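Local coordinates for protein NAD-dependent dehydrogenase (Rhizobium meliloti, PDB 4Z0P) that catalyses the NADPH-dependent reduction of glyoxylate and hydroxypyruvate, as a two-domain member of the D-isomer-specific 2-hydroxyacid dehydrogenase family, at residues L113-R119 and M275-Y279; V10-F14 and S288-F294; L191-L197 and L215-S220. The contacts are given in a common frame with arbitrary orientation. Residues are numbered along the deposited sequence.

Interaction 1: residues L113-R119 and M275-Y279; sequences LHLRQHR and MPNVY. With OXD (oxalic acid), chain D.
Tyr279 lays its ring between Leu113 and Arg119: Leu113 CD1 sits 4.0 Å from the ring centroid over one face (CH-pi), Arg119 CZ 4.3 Å from it over the opposite face (off-centre cation-pi). The Tyr279 edge meets the His114 face, centroids 5.2 Å apart and planes at 76°, while His114 NE2 is hydrogen-bonded to Ser257 OG. Helix 97-115 ends in a Schellman motif, His118 N to Leu113 O (3.1 Å) and Gln117 N to His114 O (3.3 Å); Gln117 (phi/psi 56/43), the C-prime residue, also occupies the N-cap position of helix 118-126. Arg119 and Asn277 CA atoms are 6.5 Å apart. Arg119 (m, m, t) donates from NH1 to Pro276 O (2.8 Å) and from NH1 and NH2 to Val278 O (3.0 and 3.1 Å). A water joins Tyr279 OH (2.6 Å), Leu113 O (3.1 Å) and Arg119 N (3.0 Å). In this intersubunit site oxalate O5 accepts a hydrogen bond from His118 NE2 (2.8 Å), O6 one from Arg119 NE (3.1 Å); His118 and Arg119 of the second subunit also hydrogen-bond it, and that subunit's Glu122 salt-bridges Arg119 NH2. Edge strand 278-280 packs beside the helix 97-115/118-126 junction; helix 241-250 touches Val278.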
loop_
_atom_site.group_PDB
_atom_site.type_symbol
_atom_site.label_atom_id
_atom_site.label_comp_id
_atom_site.label_asym_id
_atom_site.label_seq_id
_atom_site.Cartn_x
_atom_site.Cartn_y
_atom_site.Cartn_z
ATOM N N LEU A 113 -5.378 1.627 -1.934
ATOM C CA LEU A 113 -6.781 1.555 -1.476
ATOM C C LEU A 113 -7.727 1.955 -2.599
ATOM O O LEU A 113 -8.751 1.304 -2.820
ATOM C CB LEU A 113 -7.003 2.458 -0.267
ATOM C CG LEU A 113 -6.486 1.992 1.106
ATOM C CD1 LEU A 113 -6.613 3.157 2.080
ATOM C CD2 LEU A 113 -7.324 0.826 1.570
ATOM N N HIS A 114 -7.401 3.032 -3.310
ATOM C CA HIS A 114 -8.236 3.462 -4.436
ATOM C C HIS A 114 -8.122 2.531 -5.650
ATOM O O HIS A 114 -9.138 2.119 -6.217
ATOM C CB HIS A 114 -7.946 4.914 -4.778
ATOM C CG HIS A 114 -8.413 5.853 -3.717
ATOM N ND1 HIS A 114 -9.744 6.143 -3.486
ATOM C CD2 HIS A 114 -7.717 6.572 -2.816
ATOM C CE1 HIS A 114 -9.840 7.001 -2.488
ATOM N NE2 HIS A 114 -8.623 7.278 -2.065
ATOM N N LEU A 115 -6.906 2.134 -6.008
ATOM C CA LEU A 115 -6.705 1.218 -7.137
ATOM C C LEU A 115 -7.458 -0.077 -6.936
ATOM O O LEU A 115 -8.133 -0.569 -7.841
ATOM C CB LEU A 115 -5.236 0.885 -7.317
ATOM C CG LEU A 115 -4.874 -0.200 -8.360
ATOM C CD1 LEU A 115 -5.184 0.312 -9.766
ATOM C CD2 LEU A 115 -3.426 -0.637 -8.192
ATOM N N ARG A 116 -7.303 -0.637 -5.748
ATOM C CA ARG A 116 -7.828 -1.968 -5.451
ATOM C C ARG A 116 -9.272 -1.958 -4.906
ATOM O O ARG A 116 -9.769 -2.961 -4.428
ATOM C CB ARG A 116 -6.866 -2.705 -4.524
ATOM C CG ARG A 116 -5.463 -2.934 -5.096
ATOM C CD ARG A 116 -5.409 -3.694 -6.427
ATOM N NE ARG A 116 -5.888 -5.044 -6.194
ATOM C CZ ARG A 116 -5.167 -6.162 -6.288
ATOM N NH1 ARG A 116 -3.928 -6.160 -6.745
ATOM N NH2 ARG A 116 -5.734 -7.304 -5.936
ATOM N N GLN A 117 -9.957 -0.841 -5.059
ATOM C CA GLN A 117 -11.413 -0.749 -4.852
ATOM C C GLN A 117 -11.779 -1.225 -3.455
ATOM O O GLN A 117 -12.767 -1.927 -3.229
ATOM C CB GLN A 117 -12.157 -1.553 -5.922
ATOM C CG GLN A 117 -11.754 -1.136 -7.314
ATOM C CD GLN A 117 -12.471 -1.902 -8.388
ATOM O OE1 GLN A 117 -13.582 -1.542 -8.788
ATOM N NE2 GLN A 117 -11.844 -2.963 -8.867
ATOM N N HIS A 118 -10.977 -0.785 -2.493
ATOM C CA HIS A 118 -11.134 -1.255 -1.119
ATOM C C HIS A 118 -12.501 -0.945 -0.555
ATOM O O HIS A 118 -13.119 -1.818 0.068
ATOM C CB HIS A 118 -10.044 -0.677 -0.229
ATOM C CG HIS A 118 -10.170 -1.099 1.192
ATOM N ND1 HIS A 118 -9.913 -2.391 1.598
ATOM C CD2 HIS A 118 -10.534 -0.417 2.302
ATOM C CE1 HIS A 118 -10.085 -2.474 2.905
ATOM N NE2 HIS A 118 -10.460 -1.291 3.357
ATOM N N ARG A 119 -13.004 0.273 -0.782
ATOM C CA ARG A 119 -14.334 0.606 -0.255
ATOM C C ARG A 119 -15.464 -0.239 -0.871
ATOM O O ARG A 119 -16.370 -0.665 -0.152
ATOM C CB ARG A 119 -14.621 2.107 -0.281
ATOM C CG ARG A 119 -13.944 2.840 0.897
ATOM C CD ARG A 119 -14.699 2.703 2.235
ATOM N NE ARG A 119 -14.056 3.372 3.383
ATOM C CZ ARG A 119 -14.058 4.696 3.585
ATOM N NH1 ARG A 119 -14.644 5.499 2.719
ATOM N NH2 ARG A 119 -13.475 5.220 4.653
ATOM N N MET A 275 -18.500 9.789 4.540
ATOM C CA MET A 275 -18.686 9.641 3.119
ATOM C C MET A 275 -18.106 8.366 2.593
ATOM O O MET A 275 -17.027 7.967 2.999
ATOM C CB MET A 275 -18.161 10.828 2.407
ATOM C CG MET A 275 -19.182 11.910 2.561
ATOM S SD MET A 275 -18.411 13.393 2.047
ATOM C CE MET A 275 -18.719 13.253 0.285
ATOM N N PRO A 276 -18.857 7.709 1.686
ATOM C CA PRO A 276 -18.500 6.338 1.348
ATOM C C PRO A 276 -17.168 6.156 0.603
ATOM O O PRO A 276 -16.572 5.085 0.701
ATOM C CB PRO A 276 -19.696 5.862 0.517
ATOM C CG PRO A 276 -20.280 7.098 -0.082
ATOM C CD PRO A 276 -20.049 8.181 0.938
ATOM N N ASN A 277 -16.686 7.172 -0.112
ATOM C CA ASN A 277 -15.406 7.022 -0.823
ATOM C C ASN A 277 -14.374 8.059 -0.380
ATOM O O ASN A 277 -13.501 8.414 -1.164
ATOM C CB ASN A 277 -15.610 7.047 -2.342
ATOM C CG ASN A 277 -16.434 5.873 -2.843
ATOM O OD1 ASN A 277 -16.066 4.714 -2.626
ATOM N ND2 ASN A 277 -17.553 6.160 -3.522
ATOM N N VAL A 278 -14.448 8.479 0.884
ATOM C CA VAL A 278 -13.446 9.338 1.502
ATOM C C VAL A 278 -12.788 8.642 2.659
ATOM O O VAL A 278 -13.471 8.120 3.549
ATOM C CB VAL A 278 -14.021 10.678 2.018
ATOM C CG1 VAL A 278 -12.902 11.533 2.592
ATOM C CG2 VAL A 278 -14.695 11.434 0.876
ATOM N N TYR A 279 -11.455 8.633 2.649
ATOM C CA TYR A 279 -10.663 8.158 3.773
ATOM C C TYR A 279 -10.134 9.324 4.570
ATOM O O TYR A 279 -9.419 10.161 4.029
ATOM C CB TYR A 279 -9.462 7.362 3.312
ATOM C CG TYR A 279 -9.805 6.097 2.582
ATOM C CD1 TYR A 279 -10.267 4.990 3.268
ATOM C CD2 TYR A 279 -9.737 6.027 1.211
ATOM C CE1 TYR A 279 -10.563 3.813 2.613
ATOM C CE2 TYR A 279 -10.062 4.861 0.515
ATOM C CZ TYR A 279 -10.482 3.749 1.221
ATOM O OH TYR A 279 -10.766 2.599 0.553
HETATM C C1 OXD D . -12.221 -0.289 6.288
HETATM C C2 OXD D . -12.658 0.699 5.317
HETATM O O3 OXD D . -12.819 -0.377 7.376
HETATM O O4 OXD D . -11.797 1.366 4.715
HETATM O O5 OXD D . -11.252 -1.018 5.999
HETATM O O6 OXD D . -13.874 0.858 5.110
HETATM O O HOH W 1 -11.434 2.562 -2.011
#

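Interaction 2: residues V10-F14 and S288-F294; sequences VDLKF and SDVRALF
Strand 8-12 presents Val10 and Leu12, and the turn beyond it Phe14, to the start of helix 290-305. The axes of strand 10-12 and helix 290-294 come within 12.6 Å, with 139° between their N-to-C directions, oblique but nearer antiparallel than parallel: Val10 CA is nearest Phe294 CA (9.7 Å) and Phe14 CA nearest Ser288 CA (8.3 Å). Every second residue of 10-14 turns its CB toward the helix, and no hydrogen bond crosses; shape does the work. Leu12 (m, t) is the central bump, its CD1 entering a hollow walled by Leu293 CD2 (3.9 Å), Phe294 CE1 (4.0 Å) and Val290 CG1 (4.4 Å). At one end Phe294 (m) swings its ring toward the strand, so that CZ reaches Val10 CG1 at 4.0 Å. At the other, the Phe14 ring (m) wedges among three residues: Val290 CG2 lies 3.6 Å from Phe14 CD2, Ser288 CB 3.7 Å from Phe14 CZ, and Leu293 CD2 3.9 Å from Phe14 CE2, near the ring plane. The strand leaves through an inverse gamma turn centred on Lys13. Asp289 N-caps the helix, its OD1 accepting from Ala292 N at 3.0 Å, while Ser288 OG is hydrogen-bonded to Gly73 O. This is strand-helix packing in the flavodoxin-like substrate-binding domain, to which C-terminal helix 290-305 returns; an oxalate lies close to Ser288. Helix 16-23 closes one flank through Ala22 and Val19, and neighbouring strand 50-54 adds Trp54 against Phe14 and Val52 against Leu293.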
loop_
_atom_site.group_PDB
_atom_site.type_symbol
_atom_site.label_atom_id
_atom_site.label_comp_id
_atom_site.label_asym_id
_atom_site.label_seq_id
_atom_site.Cartn_x
_atom_site.Cartn_y
_atom_site.Cartn_z
ATOM N N VAL A 10 12.284 22.923 24.184
ATOM C CA VAL A 10 11.455 21.954 23.453
ATOM C C VAL A 10 9.987 22.333 23.737
ATOM O O VAL A 10 9.522 22.283 24.879
ATOM C CB VAL A 10 11.759 20.509 23.888
ATOM C CG1 VAL A 10 10.810 19.526 23.203
ATOM C CG2 VAL A 10 13.209 20.149 23.560
ATOM N N ASP A 11 9.276 22.748 22.681
ATOM C CA ASP A 11 7.855 23.117 22.780
ATOM C C ASP A 11 7.108 22.472 21.624
ATOM O O ASP A 11 6.785 23.130 20.628
ATOM C CB ASP A 11 7.673 24.633 22.773
ATOM C CG ASP A 11 6.271 25.055 23.062
ATOM O OD1 ASP A 11 5.440 24.255 23.500
ATOM O OD2 ASP A 11 5.975 26.235 22.853
ATOM N N LEU A 12 6.840 21.175 21.783
ATOM C CA LEU A 12 6.314 20.336 20.722
ATOM C C LEU A 12 4.977 19.758 21.082
ATOM O O LEU A 12 4.904 18.928 21.984
ATOM C CB LEU A 12 7.263 19.154 20.490
ATOM C CG LEU A 12 8.653 19.487 19.958
ATOM C CD1 LEU A 12 9.539 18.242 19.960
ATOM C CD2 LEU A 12 8.563 20.081 18.580
ATOM N N LYS A 13 3.932 20.129 20.334
ATOM C CA LYS A 13 2.611 19.579 20.581
ATOM C C LYS A 13 2.492 18.263 19.824
ATOM O O LYS A 13 1.792 18.172 18.825
ATOM C CB LYS A 13 1.516 20.565 20.186
ATOM C CG LYS A 13 0.121 20.206 20.641
ATOM C CD LYS A 13 -0.740 21.466 20.782
ATOM C CE LYS A 13 -2.212 21.154 21.027
ATOM N NZ LYS A 13 -2.960 20.935 19.757
ATOM N N PHE A 14 3.216 17.260 20.311
ATOM C CA PHE A 14 3.214 15.905 19.788
ATOM C C PHE A 14 2.626 15.023 20.893
ATOM O O PHE A 14 2.313 15.503 21.988
ATOM C CB PHE A 14 4.653 15.430 19.538
ATOM C CG PHE A 14 5.363 16.092 18.391
ATOM C CD1 PHE A 14 4.713 16.858 17.423
ATOM C CD2 PHE A 14 6.726 15.881 18.257
ATOM C CE1 PHE A 14 5.429 17.416 16.373
ATOM C CE2 PHE A 14 7.431 16.444 17.213
ATOM C CZ PHE A 14 6.795 17.221 16.288
ATOM N N SER A 288 6.367 12.894 13.057
ATOM C CA SER A 288 7.771 13.185 13.361
ATOM C C SER A 288 8.279 12.204 14.443
ATOM O O SER A 288 7.735 12.148 15.543
ATOM C CB SER A 288 7.927 14.634 13.851
ATOM O OG SER A 288 7.738 15.566 12.804
ATOM N N ASP A 289 9.308 11.448 14.096
ATOM C CA ASP A 289 10.030 10.587 15.017
ATOM C C ASP A 289 10.846 11.521 15.893
ATOM O O ASP A 289 11.768 12.171 15.409
ATOM C CB ASP A 289 10.925 9.641 14.186
ATOM C CG ASP A 289 11.782 8.717 15.013
ATOM O OD1 ASP A 289 12.252 9.098 16.105
ATOM O OD2 ASP A 289 12.033 7.585 14.542
ATOM N N VAL A 290 10.488 11.611 17.170
ATOM C CA VAL A 290 11.067 12.642 18.037
ATOM C C VAL A 290 12.537 12.361 18.272
ATOM O O VAL A 290 13.355 13.291 18.306
ATOM C CB VAL A 290 10.303 12.827 19.370
ATOM C CG1 VAL A 290 10.845 14.040 20.121
ATOM C CG2 VAL A 290 8.824 13.037 19.088
ATOM N N ARG A 291 12.916 11.094 18.403
ATOM C CA ARG A 291 14.357 10.794 18.519
ATOM C C ARG A 291 15.119 11.330 17.289
ATOM O O ARG A 291 16.164 11.942 17.415
ATOM C CB ARG A 291 14.586 9.286 18.676
ATOM C CG ARG A 291 16.020 8.884 18.993
ATOM C CD ARG A 291 16.137 7.384 19.269
ATOM N N ALA A 292 14.602 11.042 16.093
ATOM C CA ALA A 292 15.242 11.472 14.856
ATOM C C ALA A 292 15.269 13.009 14.743
ATOM O O ALA A 292 16.256 13.578 14.287
ATOM C CB ALA A 292 14.552 10.830 13.636
ATOM N N LEU A 293 14.186 13.658 15.156
ATOM C CA LEU A 293 14.125 15.111 15.238
ATOM C C LEU A 293 15.241 15.675 16.100
ATOM O O LEU A 293 15.959 16.585 15.676
ATOM C CB LEU A 293 12.762 15.548 15.771
ATOM C CG LEU A 293 12.580 17.053 15.954
ATOM C CD1 LEU A 293 12.692 17.822 14.643
ATOM C CD2 LEU A 293 11.225 17.262 16.636
ATOM N N PHE A 294 15.426 15.114 17.291
ATOM C CA PHE A 294 16.474 15.599 18.184
ATOM C C PHE A 294 17.888 15.324 17.638
ATOM O O PHE A 294 18.759 16.175 17.762
ATOM C CB PHE A 294 16.329 15.028 19.597
ATOM C CG PHE A 294 15.116 15.507 20.347
ATOM C CD1 PHE A 294 14.407 16.678 19.979
ATOM C CD2 PHE A 294 14.723 14.832 21.489
ATOM C CE1 PHE A 294 13.314 17.103 20.714
ATOM C CE2 PHE A 294 13.620 15.264 22.230
ATOM C CZ PHE A 294 12.921 16.397 21.831
#

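Interaction 3: residues L191-L197 and L215-S220; sequences LGRTDFL and LFAKLS
Four leucines form the apolar centre. Leu197 CD2 meets Leu215 CD2 at 3.5 Å, Leu191 CD2 meets Leu219 CD2 at 3.7 Å, and Leu191 CD1 lies 3.9 Å from Leu215 CG; Leu197 CB reaches Leu219 CD2 at 4.1 Å. Leu191 and Leu219 are m, t; Leu197 is t, p. Around them the backbones close up, with CA distances of 4.8 Å for both Leu191-Leu219 and Gly192-Ser220. A type I turn, Phe216 to Leu219, brings Leu219 CA to 3.3 Å from Leu191 O and Lys218 O to 3.3 Å from Gly192 CA, both CA-H...O contacts. Ser220 N then donates to Thr194 O (3.0 Å). At the polar edge one water links Gly192 O (2.9 Å) with Ser220 OG (3.2 Å), and two others join Asp195 OD1 (2.7 Å each) to Ser220 O (2.8 Å) and OG (2.6 Å). Ser220 OG also hydrogen-bonds to Asn222 N, and Asp195 OD2 to Thr142 N. The contact packs helix 187-193 against helix 213-216 and the turn that follows, within the Rossmann beta-alpha-beta unit between strands 196-199 and 229-232.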
loop_
_atom_site.group_PDB
_atom_site.type_symbol
_atom_site.label_atom_id
_atom_site.label_comp_id
_atom_site.label_asym_id
_atom_site.label_seq_id
_atom_site.Cartn_x
_atom_site.Cartn_y
_atom_site.Cartn_z
ATOM N N LEU A 191 -2.667 17.909 -15.353
ATOM C CA LEU A 191 -3.974 17.524 -14.785
ATOM C C LEU A 191 -4.747 16.614 -15.725
ATOM O O LEU A 191 -5.319 15.616 -15.287
ATOM C CB LEU A 191 -4.811 18.764 -14.466
ATOM C CG LEU A 191 -4.274 19.659 -13.353
ATOM C CD1 LEU A 191 -5.021 20.984 -13.342
ATOM C CD2 LEU A 191 -4.372 18.985 -11.985
ATOM N N GLY A 192 -4.747 16.933 -17.022
ATOM C CA GLY A 192 -5.503 16.160 -17.994
ATOM C C GLY A 192 -5.044 14.722 -18.160
ATOM O O GLY A 192 -5.804 13.888 -18.641
ATOM N N ARG A 193 -3.812 14.427 -17.747
ATOM C CA ARG A 193 -3.270 13.065 -17.742
ATOM C C ARG A 193 -3.457 12.323 -16.415
ATOM O O ARG A 193 -3.223 11.117 -16.364
ATOM C CB ARG A 193 -1.771 13.102 -18.000
ATOM C CG ARG A 193 -1.393 13.536 -19.393
ATOM C CD ARG A 193 0.117 13.493 -19.538
ATOM N NE ARG A 193 0.639 12.135 -19.416
ATOM C CZ ARG A 193 1.931 11.811 -19.376
ATOM N NH1 ARG A 193 2.874 12.745 -19.410
ATOM N NH2 ARG A 193 2.292 10.542 -19.287
ATOM N N THR A 194 -3.891 13.018 -15.364
ATOM C CA THR A 194 -3.843 12.486 -14.022
ATOM C C THR A 194 -5.149 11.818 -13.633
ATOM O O THR A 194 -6.190 12.438 -13.685
ATOM C CB THR A 194 -3.489 13.596 -13.015
ATOM O OG1 THR A 194 -2.151 14.025 -13.290
ATOM C CG2 THR A 194 -3.576 13.076 -11.577
ATOM N N ASP A 195 -5.064 10.555 -13.219
ATOM C CA ASP A 195 -6.197 9.822 -12.645
ATOM C C ASP A 195 -6.294 9.954 -11.131
ATOM O O ASP A 195 -7.384 10.123 -10.590
ATOM C CB ASP A 195 -6.104 8.324 -12.989
ATOM C CG ASP A 195 -6.027 8.050 -14.486
ATOM O OD1 ASP A 195 -6.885 8.589 -15.231
ATOM O OD2 ASP A 195 -5.103 7.286 -14.938
ATOM N N PHE A 196 -5.171 9.781 -10.442
ATOM C CA PHE A 196 -5.084 9.967 -8.988
ATOM C C PHE A 196 -4.186 11.171 -8.744
ATOM O O PHE A 196 -2.986 11.104 -9.000
ATOM C CB PHE A 196 -4.424 8.775 -8.271
ATOM C CG PHE A 196 -5.205 7.470 -8.261
ATOM C CD1 PHE A 196 -6.432 7.295 -8.896
ATOM C CD2 PHE A 196 -4.640 6.369 -7.610
ATOM C CE1 PHE A 196 -7.088 6.062 -8.849
ATOM C CE2 PHE A 196 -5.286 5.134 -7.581
ATOM C CZ PHE A 196 -6.504 4.985 -8.202
ATOM N N LEU A 197 -4.765 12.252 -8.215
ATOM C CA LEU A 197 -4.015 13.459 -7.893
ATOM C C LEU A 197 -3.549 13.402 -6.457
ATOM O O LEU A 197 -4.377 13.257 -5.558
ATOM C CB LEU A 197 -4.897 14.693 -8.087
ATOM C CG LEU A 197 -4.221 16.041 -7.775
ATOM C CD1 LEU A 197 -3.058 16.292 -8.704
ATOM C CD2 LEU A 197 -5.218 17.174 -7.887
ATOM N N LEU A 215 -10.061 22.931 -10.817
ATOM C CA LEU A 215 -8.927 22.005 -10.945
ATOM C C LEU A 215 -9.374 20.567 -11.048
ATOM O O LEU A 215 -8.895 19.830 -11.916
ATOM C CB LEU A 215 -7.952 22.208 -9.788
ATOM C CG LEU A 215 -6.698 21.318 -9.851
ATOM C CD1 LEU A 215 -5.452 22.034 -9.372
ATOM C CD2 LEU A 215 -6.899 20.051 -9.058
ATOM N N PHE A 216 -10.314 20.147 -10.185
ATOM C CA PHE A 216 -10.818 18.761 -10.230
ATOM C C PHE A 216 -11.477 18.436 -11.585
ATOM O O PHE A 216 -11.332 17.307 -12.083
ATOM C CB PHE A 216 -11.812 18.491 -9.098
ATOM C CG PHE A 216 -11.255 18.739 -7.697
ATOM C CD1 PHE A 216 -9.955 18.355 -7.350
ATOM C CD2 PHE A 216 -12.030 19.368 -6.737
ATOM C CE1 PHE A 216 -9.453 18.589 -6.077
ATOM C CE2 PHE A 216 -11.534 19.609 -5.462
ATOM C CZ PHE A 216 -10.243 19.243 -5.137
ATOM N N ALA A 217 -12.159 19.422 -12.172
ATOM C CA ALA A 217 -12.765 19.288 -13.505
ATOM C C ALA A 217 -11.769 19.081 -14.660
ATOM O O ALA A 217 -12.168 18.632 -15.729
ATOM C CB ALA A 217 -13.657 20.477 -13.795
ATOM N N LYS A 218 -10.499 19.425 -14.442
ATOM C CA LYS A 218 -9.449 19.229 -15.437
ATOM C C LYS A 218 -8.736 17.888 -15.327
ATOM O O LYS A 218 -7.994 17.520 -16.233
ATOM C CB LYS A 218 -8.434 20.372 -15.377
ATOM C CG LYS A 218 -9.013 21.706 -15.819
ATOM C CD LYS A 218 -7.926 22.772 -15.700
ATOM C CE LYS A 218 -8.428 24.163 -16.067
ATOM N NZ LYS A 218 -8.932 24.883 -14.871
ATOM N N LEU A 219 -8.984 17.141 -14.254
ATOM C CA LEU A 219 -8.392 15.806 -14.091
ATOM C C LEU A 219 -8.939 14.833 -15.116
ATOM O O LEU A 219 -10.022 15.027 -15.667
ATOM C CB LEU A 219 -8.618 15.306 -12.667
ATOM C CG LEU A 219 -7.856 16.086 -11.586
ATOM C CD1 LEU A 219 -8.298 15.687 -10.171
ATOM C CD2 LEU A 219 -6.357 15.851 -11.715
ATOM N N SER A 220 -8.162 13.801 -15.405
ATOM C CA SER A 220 -8.565 12.822 -16.398
ATOM C C SER A 220 -9.832 12.063 -16.037
ATOM O O SER A 220 -10.007 11.625 -14.889
ATOM C CB SER A 220 -7.448 11.806 -16.635
ATOM O OG SER A 220 -7.806 11.003 -17.755
HETATM O O HOH W 2 -6.039 11.591 -20.368
HETATM O O HOH W 3 -9.588 8.837 -14.803
HETATM O O HOH W 4 -6.310 8.845 -17.843
#

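Overall arrangement
Interactions 1 and 3 both reach the seven-stranded parallel sheet of the cofactor-binding domain, 18 Å apart between centres, and they touch where Phe196 packs on His114 and Leu115. Interaction 2 belongs to the other domain, with its five-stranded sheet, 32 and 36 Å from those centres and on the opposite side of the chain's centre from interaction 3. Chemistry follows place. Interaction 2 is buried and apolar; interaction 3 is also buried, but rims its leucine core with backbone contacts and water. Interaction 1 is only partly buried, at the subunit interface, and relies on aromatic, charged and oxalate-binding groups. Strand 278-280 and helix 290-305 are consecutive elements, joined by a loop carrying His283 and Ala286.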